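PDB 4Z48: uncharacterized protein TP-0789 domain-containing protein from Desulfovibrio piger ATCC 29098, which is of unknown function but belongs to the LolA-like family, whose relatives carry lipoproteins to the outer membrane, so it may bind a lipid or lipoprotein. Local coordinates for residues D184-R197 with T206-G218. Numbering follows the deposited sequence.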
ATOM      1  N   ASP A 184       4.217  -5.868  15.261  1.00 22.14           N
ATOM      2  CA  ASP A 184       4.092  -7.293  14.955  1.00 23.17           C
ATOM      3  C   ASP A 184       3.216  -7.987  16.025  1.00 29.35           C
ATOM      4  O   ASP A 184       2.754  -7.320  16.966  1.00 26.78           O
ATOM      5  CB  ASP A 184       5.482  -7.982  14.793  1.00 25.54           C
ATOM      6  CG  ASP A 184       6.383  -8.116  16.024  1.00 33.06           C
ATOM      7  OD1 ASP A 184       5.893  -7.883  17.159  1.00 33.52           O
ATOM      8  OD2 ASP A 184       7.580  -8.471  15.854  1.00 33.98           O
ATOM      9  N   LYS A 185       3.030  -9.319  15.900  1.00 29.16           N
ATOM     10  CA  LYS A 185       2.187 -10.094  16.832  1.00 30.27           C
ATOM     11  C   LYS A 185       2.778 -10.184  18.250  1.00 35.95           C
ATOM     12  O   LYS A 185       2.075 -10.625  19.171  1.00 38.07           O
ATOM     13  CB  LYS A 185       1.908 -11.518  16.299  1.00 34.23           C
ATOM     14  CG  LYS A 185       1.261 -11.581  14.920  1.00 40.22           C
ATOM     15  CD  LYS A 185      -0.143 -11.058  14.903  1.00 42.14           C
ATOM     16  CE  LYS A 185      -0.991 -11.956  14.059  1.00 53.56           C
ATOM     17  NZ  LYS A 185      -1.919 -11.160  13.221  1.00 67.99           N
ATOM     18  N   LYS A 186       4.054  -9.798  18.423  1.00 31.16           N
ATOM     19  CA  LYS A 186       4.728  -9.787  19.724  1.00 31.28           C
ATOM     20  C   LYS A 186       4.827  -8.347  20.259  1.00 33.96           C
ATOM     21  O   LYS A 186       5.627  -8.078  21.154  1.00 33.31           O
ATOM     22  CB  LYS A 186       6.111 -10.439  19.620  1.00 34.71           C
ATOM     23  CG  LYS A 186       6.048 -11.966  19.524  1.00 57.55           C
ATOM     24  CD  LYS A 186       7.432 -12.585  19.335  1.00 71.71           C
ATOM     25  CE  LYS A 186       7.396 -14.024  18.861  1.00 79.99           C
ATOM     26  NZ  LYS A 186       6.982 -14.961  19.938  1.00 90.50           N
ATOM     27  N   ASP A 187       3.970  -7.437  19.718  1.00 29.12           N
ATOM     28  CA  ASP A 187       3.817  -6.008  20.033  1.00 28.69           C
ATOM     29  C   ASP A 187       5.116  -5.205  19.781  1.00 30.21           C
ATOM     30  O   ASP A 187       5.255  -4.085  20.270  1.00 28.26           O
ATOM     31  CB  ASP A 187       3.316  -5.810  21.488  1.00 30.83           C
ATOM     32  CG  ASP A 187       2.004  -6.509  21.791  1.00 40.69           C
ATOM     33  OD1 ASP A 187       1.070  -6.405  20.968  1.00 37.68           O
ATOM     34  OD2 ASP A 187       1.924  -7.193  22.838  1.00 50.31           O
ATOM     35  N   ARG A 188       6.043  -5.754  18.984  1.00 26.26           N
ATOM     36  CA  ARG A 188       7.304  -5.066  18.677  1.00 24.32           C
ATOM     37  C   ARG A 188       7.143  -4.199  17.450  1.00 27.03           C
ATOM     38  O   ARG A 188       6.485  -4.611  16.486  1.00 26.61           O
ATOM     39  CB  ARG A 188       8.477  -6.063  18.436  1.00 22.37           C
ATOM     40  CG  ARG A 188       8.794  -6.957  19.627  1.00 30.77           C
ATOM     41  CD  ARG A 188       9.793  -8.025  19.238  1.00 38.44           C
ATOM     42  NE  ARG A 188       9.284  -8.849  18.140  1.00 47.44           N
ATOM     43  CZ  ARG A 188       9.618 -10.115  17.938  1.00 62.04           C
ATOM     44  NH1 ARG A 188      10.459 -10.727  18.766  1.00 44.01           N
ATOM     45  NH2 ARG A 188       9.100 -10.788  16.918  1.00 50.13           N
ATOM     46  N   LEU A 189       7.800  -3.038  17.455  1.00 22.62           N
ATOM     47  CA  LEU A 189       7.829  -2.131  16.300  1.00 22.58           C
ATOM     48  C   LEU A 189       8.542  -2.809  15.124  1.00 27.25           C
ATOM     49  O   LEU A 189       9.748  -3.058  15.202  1.00 27.46           O
ATOM     50  CB  LEU A 189       8.521  -0.811  16.663  1.00 22.42           C
ATOM     51  CG  LEU A 189       8.556   0.255  15.566  1.00 25.78           C
ATOM     52  CD1 LEU A 189       7.157   0.779  15.258  1.00 24.17           C
ATOM     53  CD2 LEU A 189       9.449   1.395  15.972  1.00 30.88           C
ATOM     54  N   VAL A 190       7.786  -3.181  14.075  1.00 24.13           N
ATOM     55  CA  VAL A 190       8.347  -3.942  12.940  1.00 22.93           C
ATOM     56  C   VAL A 190       8.631  -3.018  11.722  1.00 25.64           C
ATOM     57  O   VAL A 190       9.575  -3.277  10.950  1.00 23.62           O
ATOM     58  CB  VAL A 190       7.471  -5.191  12.557  1.00 26.92           C
ATOM     59  CG1 VAL A 190       6.091  -4.809  12.038  1.00 26.05           C
ATOM     60  CG2 VAL A 190       8.184  -6.083  11.544  1.00 26.70           C
ATOM     61  N   LYS A 191       7.822  -1.957  11.545  1.00 20.71           N
ATOM     62  CA  LYS A 191       8.039  -1.062  10.413  1.00 19.33           C
ATOM     63  C   LYS A 191       7.700   0.357  10.761  1.00 21.49           C
ATOM     64  O   LYS A 191       6.718   0.624  11.487  1.00 19.64           O
ATOM     65  CB  LYS A 191       7.225  -1.465   9.155  1.00 19.68           C
ATOM     66  CG  LYS A 191       7.339  -2.845   8.676  1.00 32.95           C
ATOM     67  CD  LYS A 191       6.868  -2.938   7.261  1.00 35.68           C
ATOM     68  CE  LYS A 191       6.972  -4.375   6.907  1.00 33.87           C
ATOM     69  NZ  LYS A 191       6.519  -4.625   5.539  1.00 24.80           N
ATOM     70  N   LYS A 192       8.494   1.285  10.214  1.00 20.41           N
ATOM     71  CA  LYS A 192       8.260   2.734  10.323  1.00 20.33           C
ATOM     72  C   LYS A 192       8.061   3.263   8.896  1.00 23.46           C
ATOM     73  O   LYS A 192       8.920   3.049   8.048  1.00 21.81           O
ATOM     74  CB  LYS A 192       9.418   3.481  11.041  1.00 22.57           C
ATOM     75  CG  LYS A 192       9.620   3.136  12.507  1.00 33.98           C
ATOM     76  CD  LYS A 192      10.402   4.257  13.204  1.00 43.24           C
ATOM     77  CE  LYS A 192      11.691   3.793  13.860  1.00 57.30           C
ATOM     78  NZ  LYS A 192      12.288   4.836  14.758  1.00 53.63           N
ATOM     79  N   LEU A 193       6.914   3.889   8.631  1.00 18.68           N
ATOM     80  CA  LEU A 193       6.589   4.441   7.317  1.00 18.66           C
ATOM     81  C   LEU A 193       6.563   5.947   7.380  1.00 22.18           C
ATOM     82  O   LEU A 193       6.059   6.516   8.351  1.00 22.62           O
ATOM     83  CB  LEU A 193       5.250   3.923   6.802  1.00 20.08           C
ATOM     84  CG  LEU A 193       5.125   2.430   6.450  1.00 28.66           C
ATOM     85  CD1 LEU A 193       5.094   1.557   7.708  1.00 29.10           C
ATOM     86  CD2 LEU A 193       3.828   2.189   5.682  1.00 36.21           C
ATOM     87  N   PHE A 194       7.148   6.580   6.353  1.00 18.10           N
ATOM     88  CA  PHE A 194       7.194   8.024   6.181  1.00 17.80           C
ATOM     89  C   PHE A 194       6.647   8.331   4.826  1.00 21.93           C
ATOM     90  O   PHE A 194       7.203   7.893   3.821  1.00 22.98           O
ATOM     91  CB  PHE A 194       8.628   8.569   6.331  1.00 19.80           C
ATOM     92  CG  PHE A 194       9.291   8.248   7.650  1.00 23.02           C
ATOM     93  CD1 PHE A 194       9.989   7.052   7.825  1.00 25.02           C
ATOM     94  CD2 PHE A 194       9.194   9.122   8.730  1.00 27.21           C
ATOM     95  CE1 PHE A 194      10.611   6.758   9.035  1.00 27.02           C
ATOM     96  CE2 PHE A 194       9.817   8.824   9.946  1.00 29.71           C
ATOM     97  CZ  PHE A 194      10.517   7.637  10.090  1.00 27.98           C
ATOM     98  N   PHE A 195       5.544   9.058   4.785  1.00 19.45           N
ATOM     99  CA  PHE A 195       4.886   9.469   3.559  1.00 18.67           C
ATOM    100  C   PHE A 195       5.444  10.894   3.352  1.00 23.51           C
ATOM    101  O   PHE A 195       4.851  11.883   3.762  1.00 23.12           O
ATOM    102  CB  PHE A 195       3.349   9.329   3.756  1.00 20.83           C
ATOM    103  CG  PHE A 195       2.863   7.942   4.157  1.00 22.53           C
ATOM    104  CD1 PHE A 195       2.896   7.527   5.495  1.00 23.86           C
ATOM    105  CD2 PHE A 195       2.300   7.083   3.218  1.00 24.38           C
ATOM    106  CE1 PHE A 195       2.442   6.246   5.877  1.00 22.93           C
ATOM    107  CE2 PHE A 195       1.824   5.812   3.602  1.00 26.69           C
ATOM    108  CZ  PHE A 195       1.926   5.391   4.926  1.00 24.26           C
ATOM    109  N   SER A 196       6.683  10.953   2.849  1.00 21.38           N
ATOM    110  CA  SER A 196       7.551  12.123   2.777  1.00 20.84           C
ATOM    111  C   SER A 196       7.197  13.163   1.697  1.00 25.26           C
ATOM    112  O   SER A 196       7.816  14.243   1.661  1.00 26.44           O
ATOM    113  CB  SER A 196       9.003  11.687   2.616  1.00 23.21           C
ATOM    114  OG  SER A 196       9.178  10.768   1.538  1.00 26.15           O
ATOM    115  N   ARG A 197       6.237  12.857   0.824  1.00 21.58           N
ATOM    116  CA  ARG A 197       5.809  13.790  -0.218  1.00 19.53           C
ATOM    117  C   ARG A 197       4.370  13.522  -0.637  1.00 22.54           C
ATOM    118  O   ARG A 197       3.993  12.384  -0.899  1.00 22.18           O
ATOM    119  CB  ARG A 197       6.734  13.765  -1.449  1.00 19.29           C
ATOM    120  CG  ARG A 197       6.416  14.904  -2.455  1.00 23.63           C
ATOM    121  CD  ARG A 197       7.352  14.924  -3.665  1.00 20.60           C
ATOM    122  NE  ARG A 197       7.400  13.633  -4.379  1.00 29.74           N
ATOM    123  CZ  ARG A 197       8.415  13.235  -5.143  1.00 38.45           C
ATOM    124  NH1 ARG A 197       9.523  13.958  -5.211  1.00 27.54           N
ATOM    125  NH2 ARG A 197       8.356  12.071  -5.790  1.00 24.41           N
ATOM    126  N   THR A 206      -2.267  12.926  -3.358  1.00 18.57           N
ATOM    127  CA  THR A 206      -1.659  11.602  -3.505  1.00 17.31           C
ATOM    128  C   THR A 206      -0.272  11.566  -2.874  1.00 21.42           C
ATOM    129  O   THR A 206       0.500  12.514  -3.041  1.00 19.82           O
ATOM    130  CB  THR A 206      -1.556  11.290  -5.028  1.00 20.83           C
ATOM    131  OG1 THR A 206      -2.818  11.500  -5.655  1.00 23.15           O
ATOM    132  CG2 THR A 206      -1.068   9.843  -5.329  1.00 17.51           C
ATOM    133  N   VAL A 207       0.061  10.455  -2.200  1.00 18.67           N
ATOM    134  CA  VAL A 207       1.416  10.227  -1.663  1.00 19.21           C
ATOM    135  C   VAL A 207       2.263   9.892  -2.866  1.00 22.03           C
ATOM    136  O   VAL A 207       1.861   9.025  -3.652  1.00 20.89           O
ATOM    137  CB  VAL A 207       1.463   9.118  -0.555  1.00 23.55           C
ATOM    138  CG1 VAL A 207       2.901   8.676  -0.277  1.00 21.64           C
ATOM    139  CG2 VAL A 207       0.787   9.604   0.749  1.00 23.42           C
ATOM    140  N   THR A 208       3.424  10.568  -3.045  1.00 18.89           N
ATOM    141  CA  THR A 208       4.268  10.305  -4.210  1.00 18.50           C
ATOM    142  C   THR A 208       5.692  10.021  -3.808  1.00 21.71           C
ATOM    143  O   THR A 208       6.552   9.874  -4.667  1.00 20.56           O
ATOM    144  CB  THR A 208       4.221  11.477  -5.236  1.00 24.45           C
ATOM    145  OG1 THR A 208       4.772  12.658  -4.667  1.00 22.61           O
ATOM    146  CG2 THR A 208       2.840  11.733  -5.799  1.00 24.86           C
ATOM    147  N   GLN A 209       5.950   9.902  -2.504  1.00 18.45           N
ATOM    148  CA  GLN A 209       7.265   9.509  -2.037  1.00 16.52           C
ATOM    149  C   GLN A 209       7.091   8.862  -0.667  1.00 18.45           C
ATOM    150  O   GLN A 209       6.279   9.311   0.139  1.00 17.35           O
ATOM    151  CB  GLN A 209       8.248  10.678  -2.019  1.00 17.97           C
ATOM    152  CG  GLN A 209       9.680  10.242  -1.693  1.00 19.35           C
ATOM    153  CD  GLN A 209      10.553  11.440  -1.421  1.00 31.70           C
ATOM    154  OE1 GLN A 209      10.494  12.049  -0.343  1.00 26.05           O
ATOM    155  NE2 GLN A 209      11.421  11.772  -2.366  1.00 31.34           N
HETATM  156  N   MSE A 210       7.814   7.774  -0.446  1.00 19.19           N
HETATM  157  CA  MSE A 210       7.745   7.027   0.798  1.00 22.39           C
HETATM  158  C   MSE A 210       9.091   6.503   1.239  1.00 23.84           C
HETATM  159  O   MSE A 210       9.889   6.062   0.411  1.00 24.68           O
HETATM  160  CB  MSE A 210       6.835   5.828   0.594  1.00 26.57           C
HETATM  161  CG  MSE A 210       5.369   6.076   0.799  1.00 37.14           C
HETATM  162 SE   MSE A 210       4.673   4.277   0.919  0.75 48.44          SE
HETATM  163  CE  MSE A 210       4.860   4.058   2.816  1.00 45.83           C
ATOM    164  N   ARG A 211       9.326   6.497   2.547  1.00 17.21           N
ATOM    165  CA  ARG A 211      10.484   5.822   3.135  1.00 16.99           C
ATOM    166  C   ARG A 211       9.902   4.739   4.075  1.00 21.46           C
ATOM    167  O   ARG A 211       9.017   5.033   4.887  1.00 19.14           O
ATOM    168  CB  ARG A 211      11.443   6.818   3.828  1.00 16.47           C
ATOM    169  CG  ARG A 211      12.637   6.129   4.481  1.00 22.37           C
ATOM    170  CD  ARG A 211      13.418   7.152   5.247  1.00 29.53           C
ATOM    171  NE  ARG A 211      14.478   6.539   6.029  1.00 35.41           N
ATOM    172  CZ  ARG A 211      15.771   6.586   5.732  1.00 44.52           C
ATOM    173  NH1 ARG A 211      16.190   7.230   4.646  1.00 32.42           N
ATOM    174  NH2 ARG A 211      16.658   5.992   6.516  1.00 33.01           N
ATOM    175  N   VAL A 212      10.312   3.462   3.895  1.00 18.61           N
ATOM    176  CA  VAL A 212       9.824   2.373   4.733  1.00 18.53           C
ATOM    177  C   VAL A 212      11.037   1.737   5.393  1.00 23.38           C
ATOM    178  O   VAL A 212      11.938   1.280   4.695  1.00 21.03           O
ATOM    179  CB  VAL A 212       8.993   1.338   3.921  1.00 22.82           C
ATOM    180  CG1 VAL A 212       8.464   0.229   4.826  1.00 22.22           C
ATOM    181  CG2 VAL A 212       7.850   2.023   3.156  1.00 22.46           C
ATOM    182  N   GLU A 213      11.071   1.729   6.723  1.00 20.87           N
ATOM    183  CA  GLU A 213      12.177   1.233   7.515  1.00 20.02           C
ATOM    184  C   GLU A 213      11.788  -0.006   8.303  1.00 23.97           C
ATOM    185  O   GLU A 213      10.697  -0.088   8.857  1.00 21.99           O
ATOM    186  CB  GLU A 213      12.660   2.318   8.510  1.00 21.97           C
ATOM    187  CG  GLU A 213      13.171   3.627   7.922  1.00 27.20           C
ATOM    188  CD  GLU A 213      13.456   4.722   8.946  1.00 39.32           C
ATOM    189  OE1 GLU A 213      13.263   4.482  10.161  1.00 33.37           O
ATOM    190  OE2 GLU A 213      13.921   5.810   8.539  1.00 30.78           O
ATOM    191  N   ARG A 214      12.666  -0.991   8.304  1.00 22.30           N
ATOM    192  CA  ARG A 214      12.509  -2.192   9.136  1.00 23.05           C
ATOM    193  C   ARG A 214      13.657  -2.127  10.119  1.00 27.48           C
ATOM    194  O   ARG A 214      14.784  -2.473   9.753  1.00 24.96           O
ATOM    195  CB  ARG A 214      12.473  -3.496   8.305  1.00 22.62           C
ATOM    196  CG  ARG A 214      11.087  -3.686   7.647  1.00 27.42           C
ATOM    197  CD  ARG A 214      10.934  -5.052   7.044  1.00 23.31           C
ATOM    198  NE  ARG A 214      11.997  -5.325   6.082  1.00 23.75           N
ATOM    199  CZ  ARG A 214      12.305  -6.527   5.594  1.00 28.86           C
ATOM    200  NH1 ARG A 214      11.665  -7.613   6.021  1.00 30.63           N
ATOM    201  NH2 ARG A 214      13.273  -6.656   4.696  1.00 25.20           N
ATOM    202  N   PRO A 215      13.417  -1.545  11.321  1.00 31.42           N
ATOM    203  CA  PRO A 215      14.514  -1.394  12.300  1.00 32.59           C
ATOM    204  C   PRO A 215      15.168  -2.734  12.697  1.00 36.60           C
ATOM    205  O   PRO A 215      16.375  -2.771  12.946  1.00 37.59           O
ATOM    206  CB  PRO A 215      13.838  -0.718  13.506  1.00 34.59           C
ATOM    207  CG  PRO A 215      12.346  -0.995  13.347  1.00 38.30           C
ATOM    208  CD  PRO A 215      12.137  -1.005  11.850  1.00 32.97           C
ATOM    209  N   ARG A 216      14.394  -3.833  12.714  1.00 31.35           N
ATOM    210  CA  ARG A 216      14.915  -5.160  13.112  1.00 30.47           C
ATOM    211  C   ARG A 216      15.758  -5.801  11.992  1.00 35.87           C
ATOM    212  O   ARG A 216      16.556  -6.694  12.285  1.00 38.34           O
ATOM    213  CB  ARG A 216      13.754  -6.084  13.532  1.00 25.50           C
ATOM    214  CG  ARG A 216      12.939  -5.500  14.725  1.00 30.22           C
ATOM    215  CD  ARG A 216      11.697  -6.295  15.147  1.00 32.78           C
ATOM    216  NE  ARG A 216      11.895  -7.749  15.179  1.00 41.13           N
ATOM    217  CZ  ARG A 216      12.433  -8.433  16.186  1.00 61.88           C
ATOM    218  NH1 ARG A 216      12.849  -7.805  17.280  1.00 46.46           N
ATOM    219  NH2 ARG A 216      12.570  -9.750  16.103  1.00 61.13           N
ATOM    220  N   GLU A 217      15.605  -5.342  10.721  1.00 29.33           N
ATOM    221  CA  GLU A 217      16.364  -5.895   9.589  1.00 28.85           C
ATOM    222  C   GLU A 217      17.577  -5.048   9.221  1.00 35.43           C
ATOM    223  O   GLU A 217      18.399  -5.496   8.424  1.00 34.70           O
ATOM    224  CB  GLU A 217      15.470  -6.067   8.347  1.00 29.12           C
ATOM    225  CG  GLU A 217      14.264  -6.963   8.583  1.00 41.33           C
ATOM    226  CD  GLU A 217      14.573  -8.365   9.075  1.00 61.08           C
ATOM    227  OE1 GLU A 217      15.419  -9.048   8.452  1.00 55.83           O
ATOM    228  OE2 GLU A 217      13.964  -8.780  10.087  1.00 49.10           O
ATOM    229  N   GLY A 218      17.666  -3.833   9.770  1.00 33.67           N
ATOM    230  CA  GLY A 218      18.747  -2.902   9.459  1.00 33.05           C
ATOM    231  C   GLY A 218      18.654  -2.420   8.019  1.00 33.17           C
ATOM    232  O   GLY A 218      19.669  -2.260   7.338  1.00 32.90           O
TER
HETATM  233  O   HOH W   1      11.886  -4.487  11.631  1.00 25.97           O
HETATM  234  O   HOH W   2      10.539  14.748  -0.275  1.00 45.14           O
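R197 reaches across the antiparallel hairpin of strands 189-201 and 204-214, which lies between strands 177-184 and 219-230 of the LolA-like region, just past a beta bulge that slips the register by one residue between the F194–R211 and R197–Q209 pairs. Its CB packs on Q209 CB at 3.5 Å; CG and CD then pass T208 OG1, each 3.6 Å away. A bend at chi3 (55°) turns the guanidinium back on T208 side-on: NE donates to T208 OG1 (2.8 Å), NH2 to the T208 carbonyl O (3.1 Å) from well above its plane. T208 OG1 also bonds E199. S196 OG donates to an in-plane lone pair of Q209 OE1 (2.6 Å), tying the bulged residue to the partner strand between regular backbone bonds on either side. On the other face, M210, a selenomethionine, lays CE over the F195 ring, 4.0 Å from its centroid, and against L193 CD2; V207 completes this apolar cluster. At the far end the R188 and R216 guanidiniums stack, planes 16° and centres 3.7 Å apart. R188 NE and NH2 grip D184 OD2 in plane; R216 NE, 4.4 Å from D184 OD2, senses only its charge. D184 thus probably eases the stack, while two bonds fix R197.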